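Protease Do-like 1, chloroplastic (Arabidopsis thaliana, PDB 3QO6) acts as a chloroplast serine protease of the HtrA type, required at high temperature and possibly involved in degrading damaged proteins. Local coordinates at residues A267-S271 / V315-R319. Numbering follows the deposited sequence.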
loop_
_atom_site.group_PDB
_atom_site.type_symbol
_atom_site.label_atom_id
_atom_site.label_comp_id
_atom_site.label_asym_id
_atom_site.label_seq_id
_atom_site.Cartn_x
_atom_site.Cartn_y
_atom_site.Cartn_z
ATOM N N ALA B 267 37.280 -30.581 17.239
ATOM C CA ALA B 267 36.829 -31.376 18.371
ATOM C C ALA B 267 35.871 -32.455 17.923
ATOM O O ALA B 267 35.350 -33.192 18.767
ATOM C CB ALA B 267 36.148 -30.504 19.401
ATOM N N GLY B 268 35.609 -32.513 16.610
ATOM C CA GLY B 268 34.723 -33.527 16.044
ATOM C C GLY B 268 33.188 -33.506 16.201
ATOM O O GLY B 268 32.560 -34.589 16.267
ATOM N N LEU B 269 32.573 -32.320 16.277
ATOM C CA LEU B 269 31.115 -32.246 16.352
ATOM C C LEU B 269 30.596 -32.521 14.941
ATOM O O LEU B 269 31.217 -32.105 13.954
ATOM C CB LEU B 269 30.650 -30.868 16.797
ATOM C CG LEU B 269 30.300 -30.776 18.274
ATOM C CD1 LEU B 269 31.559 -31.022 19.100
ATOM C CD2 LEU B 269 29.682 -29.408 18.574
ATOM N N GLN B 270 29.458 -33.203 14.834
ATOM C CA GLN B 270 28.916 -33.539 13.520
ATOM C C GLN B 270 27.889 -32.569 12.972
ATOM O O GLN B 270 27.024 -32.068 13.697
ATOM C CB GLN B 270 28.300 -34.925 13.552
ATOM C CG GLN B 270 29.244 -36.000 14.050
ATOM C CD GLN B 270 28.524 -37.309 14.307
ATOM O OE1 GLN B 270 29.037 -38.178 15.005
ATOM N NE2 GLN B 270 27.324 -37.454 13.741
ATOM N N SER B 271 27.984 -32.336 11.668
ATOM C CA SER B 271 27.087 -31.445 10.955
ATOM C C SER B 271 25.865 -32.201 10.413
ATOM O O SER B 271 25.818 -33.434 10.417
ATOM C CB SER B 271 27.856 -30.803 9.813
ATOM O OG SER B 271 29.122 -30.366 10.276
ATOM N N VAL B 315 31.024 -29.289 26.040
ATOM C CA VAL B 315 29.685 -29.262 25.480
ATOM C C VAL B 315 29.047 -30.634 25.328
ATOM O O VAL B 315 29.663 -31.592 24.860
ATOM C CB VAL B 315 29.661 -28.544 24.080
ATOM C CG1 VAL B 315 30.618 -27.361 24.085
ATOM C CG2 VAL B 315 30.030 -29.505 22.971
ATOM N N GLU B 316 27.785 -30.700 25.706
ATOM C CA GLU B 316 27.011 -31.926 25.629
ATOM C C GLU B 316 26.093 -31.885 24.409
ATOM O O GLU B 316 25.372 -30.920 24.202
ATOM C CB GLU B 316 26.208 -32.051 26.920
ATOM C CG GLU B 316 25.116 -33.089 26.953
ATOM C CD GLU B 316 24.254 -32.921 28.202
ATOM O OE1 GLU B 316 24.798 -33.081 29.325
ATOM O OE2 GLU B 316 23.043 -32.606 28.061
ATOM N N VAL B 317 26.133 -32.929 23.593
ATOM C CA VAL B 317 25.290 -32.989 22.409
ATOM C C VAL B 317 24.398 -34.224 22.412
ATOM O O VAL B 317 24.616 -35.162 23.171
ATOM C CB VAL B 317 26.122 -33.051 21.105
ATOM C CG1 VAL B 317 27.108 -31.915 21.069
ATOM C CG2 VAL B 317 26.840 -34.400 20.988
ATOM N N LEU B 318 23.380 -34.204 21.562
ATOM C CA LEU B 318 22.493 -35.337 21.404
ATOM C C LEU B 318 22.817 -35.805 20.000
ATOM O O LEU B 318 22.365 -35.224 19.016
ATOM C CB LEU B 318 21.025 -34.923 21.501
ATOM C CG LEU B 318 19.995 -35.927 20.964
ATOM C CD1 LEU B 318 20.254 -37.303 21.534
ATOM C CD2 LEU B 318 18.601 -35.471 21.320
ATOM N N ARG B 319 23.656 -36.826 19.922
ATOM C CA ARG B 319 24.058 -37.399 18.653
ATOM C C ARG B 319 23.018 -38.462 18.320
ATOM O O ARG B 319 21.931 -38.459 18.897
ATOM C CB ARG B 319 25.459 -38.002 18.787
ATOM C CG ARG B 319 26.082 -38.463 17.483
ATOM C CD ARG B 319 27.593 -38.613 17.610
ATOM N NE ARG B 319 28.271 -37.326 17.774
ATOM C CZ ARG B 319 29.594 -37.161 17.728
ATOM N NH1 ARG B 319 30.390 -38.204 17.526
ATOM N NH2 ARG B 319 30.123 -35.951 17.867
#
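This is a mixed apolar and polar contact within the PDZ domain, joining the loop that follows helix 263-266 to segment 315-319, on strand 312-318. The backbones stand too far apart for sheet pairing: the Leu-269 and Val-317 CA atoms are 8.4 Å apart. Gly-268, with positive phi, closes the helix in a Schellman motif. From there the chain places Leu-269 over the sheet, where its CD2 lies 4.4 Å from both Val-315 CG2 and Val-317 CG1; these valines point toward the loop, and all three residues are buried. Arg-319 covers the polar margin. Arg-319 NH2 gives a weak hydrogen bond to Gly-268 O (3.2 Å, N-H...O angle 131°) and a salt bridge to Asp-284, whose carboxylate also accepts a hydrogen bond from the Gln-270 backbone N. Gln-270 OE1 sits over one guanidinium face, 2.9 Å from Arg-319 NH1, but the angle is too poor for a hydrogen bond. Loose apolar contact thus lines the buried side, while the arginine charge is met chiefly by Asp-284.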